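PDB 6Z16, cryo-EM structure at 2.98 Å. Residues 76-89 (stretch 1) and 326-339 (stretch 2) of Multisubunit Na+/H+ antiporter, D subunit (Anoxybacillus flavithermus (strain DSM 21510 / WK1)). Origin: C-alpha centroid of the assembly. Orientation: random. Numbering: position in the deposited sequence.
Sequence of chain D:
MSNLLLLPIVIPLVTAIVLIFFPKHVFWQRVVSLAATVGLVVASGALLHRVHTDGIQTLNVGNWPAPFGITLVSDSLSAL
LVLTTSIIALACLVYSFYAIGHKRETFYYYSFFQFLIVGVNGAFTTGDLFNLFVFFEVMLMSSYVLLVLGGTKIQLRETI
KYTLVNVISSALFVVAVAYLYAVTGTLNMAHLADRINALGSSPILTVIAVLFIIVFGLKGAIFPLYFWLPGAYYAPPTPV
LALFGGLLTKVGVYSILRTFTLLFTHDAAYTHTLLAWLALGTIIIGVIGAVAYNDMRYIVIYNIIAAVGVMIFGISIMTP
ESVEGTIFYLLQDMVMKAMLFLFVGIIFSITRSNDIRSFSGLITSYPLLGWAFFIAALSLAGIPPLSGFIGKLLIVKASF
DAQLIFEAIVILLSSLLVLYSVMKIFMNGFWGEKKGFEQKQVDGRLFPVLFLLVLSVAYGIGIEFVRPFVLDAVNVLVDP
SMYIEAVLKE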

# COMPACT_ATOMS: atom_id res chain seq x y z
N SER D 76 5.90 61.97 -15.04
CA SER D 76 4.81 62.90 -14.81
C SER D 76 3.77 62.87 -15.93
O SER D 76 2.58 63.06 -15.66
CB SER D 76 5.36 64.31 -14.62
OG SER D 76 4.32 65.21 -14.31
N LEU D 77 4.20 62.60 -17.16
CA LEU D 77 3.27 62.53 -18.28
C LEU D 77 2.32 61.34 -18.15
O LEU D 77 1.12 61.47 -18.41
CB LEU D 77 4.04 62.46 -19.59
CG LEU D 77 3.19 62.29 -20.86
CD1 LEU D 77 2.21 63.43 -21.03
CD2 LEU D 77 4.10 62.18 -22.05
N SER D 78 2.85 60.18 -17.74
CA SER D 78 2.00 59.01 -17.57
C SER D 78 1.02 59.18 -16.41
O SER D 78 -0.12 58.73 -16.51
CB SER D 78 2.87 57.78 -17.37
OG SER D 78 3.64 57.90 -16.19
N ALA D 79 1.44 59.87 -15.35
CA ALA D 79 0.53 60.14 -14.23
C ALA D 79 -0.58 61.10 -14.63
O ALA D 79 -1.73 60.93 -14.22
CB ALA D 79 1.32 60.68 -13.04
N LEU D 80 -0.24 62.12 -15.43
CA LEU D 80 -1.26 63.03 -15.96
C LEU D 80 -2.25 62.30 -16.86
O LEU D 80 -3.46 62.55 -16.79
CB LEU D 80 -0.59 64.17 -16.73
CG LEU D 80 0.14 65.23 -15.92
CD1 LEU D 80 0.97 66.09 -16.83
CD2 LEU D 80 -0.86 66.07 -15.18
N LEU D 81 -1.75 61.38 -17.70
CA LEU D 81 -2.64 60.62 -18.57
C LEU D 81 -3.52 59.66 -17.79
O LEU D 81 -4.68 59.44 -18.16
CB LEU D 81 -1.81 59.88 -19.62
CG LEU D 81 -1.21 60.81 -20.66
CD1 LEU D 81 -0.14 60.12 -21.46
CD2 LEU D 81 -2.31 61.29 -21.57
N VAL D 82 -3.00 59.10 -16.69
CA VAL D 82 -3.80 58.23 -15.84
C VAL D 82 -4.92 59.01 -15.15
O VAL D 82 -6.07 58.55 -15.10
CB VAL D 82 -2.89 57.51 -14.84
CG1 VAL D 82 -3.67 56.91 -13.73
CG2 VAL D 82 -2.15 56.39 -15.53
N LEU D 83 -4.61 60.20 -14.63
CA LEU D 83 -5.62 61.03 -13.99
C LEU D 83 -6.69 61.49 -14.98
O LEU D 83 -7.89 61.50 -14.66
CB LEU D 83 -4.96 62.23 -13.31
CG LEU D 83 -5.87 63.20 -12.58
CD1 LEU D 83 -6.60 62.53 -11.44
CD2 LEU D 83 -5.07 64.37 -12.06
N THR D 84 -6.27 61.85 -16.20
CA THR D 84 -7.22 62.25 -17.24
C THR D 84 -8.12 61.09 -17.63
O THR D 84 -9.34 61.26 -17.79
CB THR D 84 -6.45 62.77 -18.45
OG1 THR D 84 -5.56 63.80 -18.04
CG2 THR D 84 -7.40 63.33 -19.48
N THR D 85 -7.54 59.88 -17.73
CA THR D 85 -8.30 58.67 -18.00
C THR D 85 -9.32 58.40 -16.90
O THR D 85 -10.46 58.01 -17.18
CB THR D 85 -7.33 57.49 -18.12
OG1 THR D 85 -6.40 57.74 -19.17
CG2 THR D 85 -8.07 56.20 -18.39
N SER D 86 -8.93 58.63 -15.64
CA SER D 86 -9.81 58.39 -14.50
C SER D 86 -11.01 59.33 -14.51
O SER D 86 -12.15 58.89 -14.25
CB SER D 86 -9.01 58.58 -13.21
OG SER D 86 -7.92 57.67 -13.16
N ILE D 87 -10.78 60.61 -14.81
CA ILE D 87 -11.87 61.58 -14.87
C ILE D 87 -12.84 61.25 -16.00
O ILE D 87 -14.08 61.27 -15.82
CB ILE D 87 -11.29 63.00 -15.03
CG1 ILE D 87 -10.43 63.38 -13.83
CG2 ILE D 87 -12.39 64.01 -15.24
CD1 ILE D 87 -11.18 63.39 -12.53
N ILE D 88 -12.30 60.91 -17.18
CA ILE D 88 -13.14 60.54 -18.33
C ILE D 88 -13.94 59.28 -18.02
O ILE D 88 -15.13 59.19 -18.36
CB ILE D 88 -12.27 60.37 -19.59
CG1 ILE D 88 -11.65 61.69 -20.01
CG2 ILE D 88 -13.08 59.85 -20.76
CD1 ILE D 88 -10.53 61.53 -21.01
N ALA D 89 -13.32 58.33 -17.32
CA ALA D 89 -13.99 57.08 -16.97
C ALA D 89 -15.14 57.31 -16.00
O ALA D 89 -16.20 56.70 -16.15
CB ALA D 89 -12.98 56.10 -16.38
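Stretch 2 326-339: TIFYLLQDMVMKAM

Residues 326-339 are α-helical and run nearly parallel to helix 76-89, with 11° between their N-to-C directions and a closest axial approach of 10.0 Å. The register starts with Ile327 beside Leu77, where the CA atoms are 8.0 Å apart; CG2 of Ile327 lies 4.0 Å from CD1 of Leu77. One turn on, CD2 of Leu330 lies 4.2 Å from CD2 of Leu81. Leu331 leaves its backbone sideways, but its end turns in to the first helix, so that its CD2 approaches CD2 of Leu81 at 4.1 Å and OG1 of Thr84 at 3.6 Å. OG1 of Thr84 is already engaged within its own helix, donating to O of Leu80 at 2.7 Å, and so presents little unmet polarity to the leucine. Met334 follows as a knob in the hole formed by Leu81, Thr84, Thr85 and Ile88: its SD is 3.7 Å from CD2 of Leu81, its CE 3.9 Å from CG2 of Thr84, and its CB 3.8 Å from CD1 of Ile88. The helices come closer here, the CA atoms of Val335 and Ile88 being 6.5 Å apart, and CG2 of Val335 meets CG2 of Thr84 at 3.8 Å. Finally, CB of Ala338 packs 3.8 Å from CG2 of Ile88. No hydrogen bond crosses the interface, which buries 540 Å² through side-chain packing.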

# COMPACT_ATOMS: atom_id res chain seq x y z
N THR D 326 2.11 70.16 -27.21
CA THR D 326 1.34 68.96 -27.53
C THR D 326 0.90 68.19 -26.29
O THR D 326 -0.13 67.52 -26.35
CB THR D 326 2.11 68.05 -28.51
OG1 THR D 326 1.25 66.98 -28.92
CG2 THR D 326 3.35 67.47 -27.90
N ILE D 327 1.59 68.33 -25.15
CA ILE D 327 1.10 67.73 -23.90
C ILE D 327 -0.17 68.44 -23.43
O ILE D 327 -1.17 67.78 -23.07
CB ILE D 327 2.19 67.74 -22.82
CG1 ILE D 327 3.29 66.75 -23.18
CG2 ILE D 327 1.63 67.35 -21.48
CD1 ILE D 327 4.52 66.90 -22.35
N PHE D 328 -0.16 69.78 -23.41
CA PHE D 328 -1.36 70.55 -23.05
C PHE D 328 -2.53 70.22 -23.97
O PHE D 328 -3.66 69.97 -23.50
CB PHE D 328 -1.08 72.06 -23.12
CG PHE D 328 -0.37 72.62 -21.92
CD1 PHE D 328 -1.04 72.79 -20.73
CD2 PHE D 328 0.93 73.07 -22.01
CE1 PHE D 328 -0.40 73.32 -19.63
CE2 PHE D 328 1.58 73.61 -20.93
CZ PHE D 328 0.91 73.74 -19.74
N TYR D 329 -2.27 70.18 -25.28
CA TYR D 329 -3.32 69.90 -26.25
C TYR D 329 -3.82 68.47 -26.13
O TYR D 329 -5.02 68.22 -26.31
CB TYR D 329 -2.80 70.19 -27.65
CG TYR D 329 -3.88 70.25 -28.70
CD1 TYR D 329 -4.67 71.38 -28.84
CD2 TYR D 329 -4.12 69.18 -29.54
CE1 TYR D 329 -5.66 71.44 -29.79
CE2 TYR D 329 -5.11 69.23 -30.49
CZ TYR D 329 -5.87 70.36 -30.61
OH TYR D 329 -6.86 70.43 -31.56
N LEU D 330 -2.94 67.54 -25.74
CA LEU D 330 -3.32 66.14 -25.55
C LEU D 330 -4.32 65.97 -24.42
O LEU D 330 -5.37 65.34 -24.60
CB LEU D 330 -2.05 65.32 -25.30
CG LEU D 330 -2.11 63.84 -24.92
CD1 LEU D 330 -2.89 63.00 -25.90
CD2 LEU D 330 -0.69 63.33 -24.82
N LEU D 331 -4.01 66.55 -23.26
CA LEU D 331 -4.88 66.43 -22.09
C LEU D 331 -6.25 67.05 -22.35
O LEU D 331 -7.30 66.40 -22.15
CB LEU D 331 -4.23 67.08 -20.88
CG LEU D 331 -2.87 66.54 -20.44
CD1 LEU D 331 -2.32 67.36 -19.30
CD2 LEU D 331 -2.94 65.08 -20.07
N GLN D 332 -6.26 68.30 -22.85
CA GLN D 332 -7.54 68.96 -23.07
C GLN D 332 -8.32 68.30 -24.20
O GLN D 332 -9.56 68.31 -24.17
CB GLN D 332 -7.35 70.46 -23.33
CG GLN D 332 -6.75 70.86 -24.67
CD GLN D 332 -7.80 71.07 -25.76
OE1 GLN D 332 -8.94 71.42 -25.47
NE2 GLN D 332 -7.41 70.83 -27.00
N ASP D 333 -7.64 67.68 -25.16
CA ASP D 333 -8.37 67.08 -26.27
C ASP D 333 -9.01 65.76 -25.89
O ASP D 333 -10.10 65.46 -26.38
CB ASP D 333 -7.46 66.90 -27.47
CG ASP D 333 -8.21 66.47 -28.70
OD1 ASP D 333 -9.02 67.27 -29.21
OD2 ASP D 333 -7.98 65.34 -29.18
N MET D 334 -8.36 64.97 -25.02
CA MET D 334 -9.01 63.79 -24.44
C MET D 334 -10.32 64.17 -23.74
O MET D 334 -11.40 63.63 -24.07
CB MET D 334 -8.08 63.12 -23.44
CG MET D 334 -6.85 62.49 -24.03
SD MET D 334 -5.71 61.91 -22.77
CE MET D 334 -6.62 60.53 -22.10
N VAL D 335 -10.23 65.16 -22.83
CA VAL D 335 -11.41 65.59 -22.07
C VAL D 335 -12.49 66.14 -23.00
O VAL D 335 -13.68 65.81 -22.87
CB VAL D 335 -10.99 66.62 -21.00
CG1 VAL D 335 -12.19 67.16 -20.27
CG2 VAL D 335 -10.01 66.00 -20.02
N MET D 336 -12.07 66.90 -24.01
CA MET D 336 -13.01 67.62 -24.86
C MET D 336 -13.74 66.69 -25.82
O MET D 336 -14.93 66.88 -26.08
CB MET D 336 -12.26 68.71 -25.62
CG MET D 336 -13.15 69.75 -26.25
SD MET D 336 -14.08 70.58 -24.97
CE MET D 336 -12.73 71.34 -24.08
N LYS D 337 -13.05 65.68 -26.35
CA LYS D 337 -13.72 64.76 -27.26
C LYS D 337 -14.69 63.85 -26.53
O LYS D 337 -15.77 63.55 -27.07
CB LYS D 337 -12.71 63.95 -28.07
CG LYS D 337 -11.88 64.83 -28.95
CD LYS D 337 -12.71 65.46 -30.04
CE LYS D 337 -11.90 66.55 -30.70
NZ LYS D 337 -10.65 66.02 -31.25
N ALA D 338 -14.35 63.43 -25.30
CA ALA D 338 -15.33 62.71 -24.49
C ALA D 338 -16.57 63.57 -24.22
O ALA D 338 -17.71 63.09 -24.35
CB ALA D 338 -14.70 62.24 -23.19
N MET D 339 -16.36 64.85 -23.90
CA MET D 339 -17.45 65.79 -23.66
C MET D 339 -18.35 65.95 -24.87
O MET D 339 -19.59 65.95 -24.75
CB MET D 339 -16.86 67.15 -23.29
CG MET D 339 -17.80 68.19 -22.78
SD MET D 339 -16.94 69.76 -22.84
CE MET D 339 -15.53 69.38 -21.81